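Local coordinates for SusD superfamily protein (Bacteroides thetaiotaomicron VPI-5482, PDB 3HDX) that probably binds polysaccharide at the outer membrane as a SusD-family protein of carbohydrate metabolism, at residues 233-247 and 355-367. Numbering follows the deposited sequence. Where two conformers were deposited one is given.
Sequences KYTSIADLTSETGLF and GSSIVFTRLEDIT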
loop_
_atom_site.group_PDB
_atom_site.type_symbol
_atom_site.label_atom_id
_atom_site.label_comp_id
_atom_site.label_asym_id
_atom_site.label_seq_id
_atom_site.Cartn_x
_atom_site.Cartn_y
_atom_site.Cartn_z
ATOM N N LYS A 233 12.123 -11.838 0.492
ATOM C CA LYS A 233 13.098 -11.849 1.587
ATOM C C LYS A 233 12.961 -10.599 2.432
ATOM O O LYS A 233 12.240 -9.659 2.069
ATOM C CB LYS A 233 14.513 -11.878 0.982
ATOM C CG LYS A 233 14.790 -13.093 0.077
ATOM C CD LYS A 233 16.150 -13.057 -0.590
ATOM C CE LYS A 233 16.390 -14.295 -1.449
ATOM N NZ LYS A 233 17.702 -14.187 -2.144
ATOM N N TYR A 234 13.666 -10.604 3.555
ATOM C CA TYR A 234 13.859 -9.404 4.343
ATOM C C TYR A 234 14.977 -8.612 3.651
ATOM O O TYR A 234 15.997 -9.179 3.202
ATOM C CB TYR A 234 14.221 -9.742 5.783
ATOM C CG TYR A 234 13.077 -10.409 6.526
ATOM C CD1 TYR A 234 12.045 -9.667 7.097
ATOM C CD2 TYR A 234 13.011 -11.808 6.650
ATOM C CE1 TYR A 234 11.012 -10.277 7.773
ATOM C CE2 TYR A 234 11.976 -12.432 7.343
ATOM C CZ TYR A 234 10.973 -11.639 7.912
ATOM O OH TYR A 234 9.948 -12.273 8.543
ATOM N N THR A 235 14.797 -7.313 3.593
ATOM C CA THR A 235 15.669 -6.425 2.834
ATOM C C THR A 235 16.621 -5.671 3.781
ATOM O O THR A 235 16.201 -5.150 4.832
ATOM C CB THR A 235 14.823 -5.446 1.972
ATOM O OG1 THR A 235 13.939 -6.175 1.112
ATOM C CG2 THR A 235 15.689 -4.495 1.144
ATOM N N SER A 236 17.901 -5.647 3.419
ATOM C CA SER A 236 18.881 -4.885 4.166
ATOM C C SER A 236 18.627 -3.391 3.971
ATOM O O SER A 236 17.976 -2.948 2.991
ATOM C CB SER A 236 20.295 -5.213 3.668
ATOM O OG SER A 236 20.524 -4.692 2.359
ATOM N N ILE A 237 19.142 -2.590 4.897
ATOM C CA ILE A 237 18.958 -1.135 4.780
ATOM C C ILE A 237 19.519 -0.584 3.446
ATOM O O ILE A 237 18.896 0.285 2.831
ATOM C CB ILE A 237 19.487 -0.360 6.024
ATOM C CG1 ILE A 237 19.011 1.106 5.972
ATOM C CG2 ILE A 237 21.036 -0.498 6.134
ATOM C CD1 ILE A 237 17.475 1.316 6.018
ATOM N N ALA A 238 20.682 -1.091 3.025
ATOM C CA ALA A 238 21.282 -0.655 1.765
ATOM C C ALA A 238 20.376 -1.000 0.585
ATOM O O ALA A 238 20.134 -0.166 -0.289
ATOM C CB ALA A 238 22.678 -1.252 1.562
ATOM N N ASP A 239 19.879 -2.227 0.562
ATOM C CA ASP A 239 18.973 -2.679 -0.539
ATOM C C ASP A 239 17.604 -2.006 -0.497
ATOM O O ASP A 239 16.963 -1.836 -1.535
ATOM C CB ASP A 239 18.830 -4.206 -0.554
ATOM C CG ASP A 239 20.095 -4.936 -1.039
ATOM O OD1 ASP A 239 20.988 -4.305 -1.673
ATOM O OD2 ASP A 239 20.197 -6.170 -0.817
ATOM N N LEU A 240 17.172 -1.584 0.678
ATOM C CA LEU A 240 15.897 -0.898 0.768
ATOM C C LEU A 240 15.963 0.485 0.143
ATOM O O LEU A 240 15.016 0.904 -0.504
ATOM C CB LEU A 240 15.454 -0.781 2.229
ATOM C CG LEU A 240 14.124 -0.099 2.544
ATOM C CD1 LEU A 240 12.944 -0.838 1.877
ATOM C CD2 LEU A 240 13.946 0.006 4.058
ATOM N N THR A 241 17.090 1.162 0.335
ATOM C CA THR A 241 17.232 2.572 0.005
ATOM C C THR A 241 18.039 2.883 -1.255
ATOM O O THR A 241 18.020 4.027 -1.721
ATOM C CB THR A 241 17.880 3.303 1.218
ATOM O OG1 THR A 241 19.183 2.753 1.498
ATOM C CG2 THR A 241 16.995 3.203 2.443
ATOM N N SER A 242 18.720 1.874 -1.811
ATOM C CA SER A 242 19.547 2.060 -2.988
ATOM C C SER A 242 18.753 2.514 -4.197
ATOM O O SER A 242 17.591 2.145 -4.391
ATOM C CB SER A 242 20.195 0.720 -3.385
ATOM O OG SER A 242 20.937 0.842 -4.571
ATOM N N GLU A 243 19.456 3.208 -5.089
ATOM C CA GLU A 243 18.925 3.671 -6.369
ATOM C C GLU A 243 18.519 2.473 -7.267
ATOM O O GLU A 243 17.724 2.612 -8.189
ATOM C CB GLU A 243 19.986 4.547 -7.071
ATOM C CG GLU A 243 20.309 5.880 -6.366
ATOM C CD GLU A 243 21.372 5.878 -5.218
ATOM O OE1 GLU A 243 21.773 4.788 -4.674
ATOM O OE2 GLU A 243 21.765 7.029 -4.853
ATOM N N THR A 244 19.107 1.296 -7.006
ATOM C CA THR A 244 18.808 0.039 -7.723
ATOM C C THR A 244 18.279 -1.030 -6.757
ATOM O O THR A 244 18.324 -2.230 -7.039
ATOM C CB THR A 244 20.012 -0.472 -8.532
ATOM O OG1 THR A 244 21.137 -0.619 -7.668
ATOM C CG2 THR A 244 20.308 0.526 -9.672
ATOM N N GLY A 245 17.738 -0.572 -5.621
ATOM C CA GLY A 245 17.205 -1.447 -4.619
ATOM C C GLY A 245 15.720 -1.696 -4.781
ATOM O O GLY A 245 15.157 -1.596 -5.886
ATOM N N LEU A 246 15.065 -1.965 -3.655
ATOM C CA LEU A 246 13.667 -2.427 -3.641
ATOM C C LEU A 246 12.675 -1.592 -4.447
ATOM O O LEU A 246 11.759 -2.141 -5.035
ATOM C CB LEU A 246 13.170 -2.559 -2.198
ATOM C CG LEU A 246 11.854 -3.301 -1.997
ATOM C CD1 LEU A 246 12.012 -4.801 -2.320
ATOM C CD2 LEU A 246 11.266 -3.083 -0.588
ATOM N N PHE A 247 12.864 -0.269 -4.463
ATOM C CA PHE A 247 11.954 0.629 -5.149
ATOM C C PHE A 247 12.223 0.727 -6.656
ATOM O O PHE A 247 11.439 1.353 -7.371
ATOM C CB PHE A 247 11.927 1.984 -4.450
ATOM C CG PHE A 247 11.381 1.893 -3.060
ATOM C CD1 PHE A 247 10.018 1.789 -2.842
ATOM C CD2 PHE A 247 12.227 1.814 -1.967
ATOM C CE1 PHE A 247 9.506 1.664 -1.545
ATOM C CE2 PHE A 247 11.735 1.668 -0.670
ATOM C CZ PHE A 247 10.370 1.578 -0.466
ATOM N N GLY A 355 11.378 6.784 -11.225
ATOM C CA GLY A 355 10.999 5.417 -11.590
ATOM C C GLY A 355 10.586 4.521 -10.437
ATOM O O GLY A 355 10.468 3.322 -10.624
ATOM N N SER A 356 10.396 5.084 -9.243
ATOM C CA SER A 356 10.090 4.287 -8.071
ATOM C C SER A 356 8.765 3.545 -8.137
ATOM O O SER A 356 7.738 4.111 -8.536
ATOM C CB SER A 356 10.059 5.163 -6.820
ATOM O OG SER A 356 9.275 6.312 -7.007
ATOM N N SER A 357 8.814 2.287 -7.723
ATOM C CA SER A 357 7.621 1.466 -7.607
ATOM C C SER A 357 6.882 1.828 -6.327
ATOM O O SER A 357 7.494 2.213 -5.315
ATOM C CB SER A 357 7.968 -0.023 -7.475
ATOM O OG SER A 357 8.603 -0.568 -8.605
ATOM N N ILE A 358 5.563 1.690 -6.393
ATOM C CA ILE A 358 4.737 1.639 -5.200
ATOM C C ILE A 358 4.962 0.252 -4.570
ATOM O O ILE A 358 4.892 -0.787 -5.268
ATOM C CB ILE A 358 3.251 1.845 -5.530
ATOM C CG1 ILE A 358 2.982 3.250 -6.042
ATOM C CG2 ILE A 358 2.364 1.511 -4.294
ATOM C CD1 ILE A 358 1.650 3.377 -6.758
ATOM N N VAL A 359 5.280 0.235 -3.273
ATOM C CA VAL A 359 5.436 -1.012 -2.525
ATOM C C VAL A 359 4.332 -1.050 -1.490
ATOM O O VAL A 359 4.408 -0.397 -0.442
ATOM C CB VAL A 359 6.800 -1.163 -1.896
ATOM C CG1 VAL A 359 6.863 -2.475 -1.071
ATOM C CG2 VAL A 359 7.928 -1.076 -2.991
ATOM N N PHE A 360 3.254 -1.767 -1.826
ATOM C CA PHE A 360 2.161 -1.884 -0.895
ATOM C C PHE A 360 2.575 -2.670 0.332
ATOM O O PHE A 360 2.254 -2.279 1.443
ATOM C CB PHE A 360 0.909 -2.456 -1.550
ATOM C CG PHE A 360 -0.212 -2.658 -0.590
ATOM C CD1 PHE A 360 -0.983 -1.579 -0.137
ATOM C CD2 PHE A 360 -0.473 -3.909 -0.061
ATOM C CE1 PHE A 360 -2.033 -1.807 0.806
ATOM C CE2 PHE A 360 -1.504 -4.094 0.858
ATOM C CZ PHE A 360 -2.240 -3.051 1.295
ATOM N N THR A 361 3.253 -3.796 0.107
ATOM C CA THR A 361 3.725 -4.634 1.192
ATOM C C THR A 361 4.967 -5.415 0.818
ATOM O O THR A 361 5.323 -5.603 -0.346
ATOM C CB THR A 361 2.616 -5.578 1.710
ATOM O OG1 THR A 361 3.024 -6.192 2.947
ATOM C CG2 THR A 361 2.219 -6.648 0.693
ATOM N N ARG A 362 5.610 -5.863 1.870
ATOM C CA ARG A 362 6.854 -6.586 1.873
ATOM C C ARG A 362 6.933 -7.346 3.198
ATOM O O ARG A 362 6.133 -7.109 4.116
ATOM C CB ARG A 362 8.054 -5.647 1.676
ATOM C CG ARG A 362 8.143 -4.488 2.678
ATOM C CD ARG A 362 9.192 -3.484 2.167
ATOM N NE ARG A 362 9.344 -2.291 3.013
ATOM C CZ ARG A 362 10.190 -2.186 4.035
ATOM N NH1 ARG A 362 10.910 -3.213 4.451
ATOM N NH2 ARG A 362 10.283 -1.041 4.683
ATOM N N LEU A 363 7.928 -8.228 3.322
ATOM C CA LEU A 363 7.997 -9.100 4.506
ATOM C C LEU A 363 8.016 -8.377 5.840
ATOM O O LEU A 363 7.406 -8.833 6.811
ATOM C CB LEU A 363 9.138 -10.137 4.445
ATOM C CG LEU A 363 8.768 -11.413 3.680
ATOM C CD1 LEU A 363 9.997 -12.296 3.471
ATOM C CD2 LEU A 363 7.653 -12.194 4.339
ATOM N N GLU A 364 8.666 -7.222 5.892
ATOM C CA GLU A 364 8.752 -6.492 7.172
ATOM C C GLU A 364 7.360 -6.015 7.630
ATOM O O GLU A 364 7.041 -6.024 8.829
ATOM C CB GLU A 364 9.730 -5.305 7.099
ATOM C CG GLU A 364 11.218 -5.684 6.930
ATOM C CD GLU A 364 11.646 -6.083 5.535
ATOM O OE1 GLU A 364 10.798 -6.093 4.595
ATOM O OE2 GLU A 364 12.851 -6.349 5.380
ATOM N N ASP A 365 6.563 -5.547 6.674
ATOM C CA ASP A 365 5.173 -5.135 6.951
ATOM C C ASP A 365 4.374 -6.308 7.536
ATOM O O ASP A 365 3.776 -6.193 8.604
ATOM C CB ASP A 365 4.489 -4.581 5.713
ATOM C CG ASP A 365 2.983 -4.413 5.900
ATOM O OD1 ASP A 365 2.567 -3.882 6.959
ATOM O OD2 ASP A 365 2.217 -4.839 4.992
ATOM N N ILE A 366 4.397 -7.431 6.815
ATOM C CA ILE A 366 3.626 -8.601 7.206
ATOM C C ILE A 366 4.097 -9.181 8.557
ATOM O O ILE A 366 3.285 -9.621 9.361
ATOM C CB ILE A 366 3.626 -9.671 6.094
ATOM C CG1 ILE A 366 2.978 -9.115 4.797
ATOM C CG2 ILE A 366 2.907 -10.947 6.537
ATOM C CD1 ILE A 366 1.562 -8.617 4.893
ATOM N N THR A 367 5.407 -9.117 8.812
ATOM C CA THR A 367 5.983 -9.572 10.070
ATOM C C THR A 367 5.543 -8.704 11.226
ATOM O O THR A 367 5.127 -9.231 12.271
ATOM C CB THR A 367 7.506 -9.678 9.947
ATOM O OG1 THR A 367 7.798 -10.600 8.882
ATOM C CG2 THR A 367 8.185 -10.105 11.276
HETATM O O HOH W 1 9.434 -9.176 1.121
HETATM O O HOH W 2 11.675 -6.955 2.169
#
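E364, in the first turn of helix 363-376 of this largely helical SusD fold, reaches the loop that leads into the short helix 237-241. Its chain, bent at CG (chi2 78°), brings the syn lone pair of OE2 to T235 N, 2.8 Å away and almost straight at 165°. A water links OE1 with K233 O and T235 OG1; OE1 also joins R362 NH1 in a salt bridge of 2.9 Å whose hydrogen bond is weak. A glutamine here would lack the carboxylate charge, which would probably leave R362 NH1 without one of its two acidic mates and could turn an amide NH2 against T235 N. E423 shares NH1 with E364 and E427 takes NH2, while L240 CD1 sits over the centre of the buried guanidinium's face, 3.7 Å from CZ; methyls suit the flat side of a group that bonds through its rim. The methylene CD of R362 rests on L246 CD2. Y234 offers L363 CB an apolar ring face, 4.1 Å from the centroid, and T367 OG1 a hydroxyl, OH, 2.7 Å away; OG1 is also bonded to L363 O. Farther along, V359 CG2 touches F247 CE1 at 3.5 Å, and S357 N donates to F247 O, 2.8 Å away.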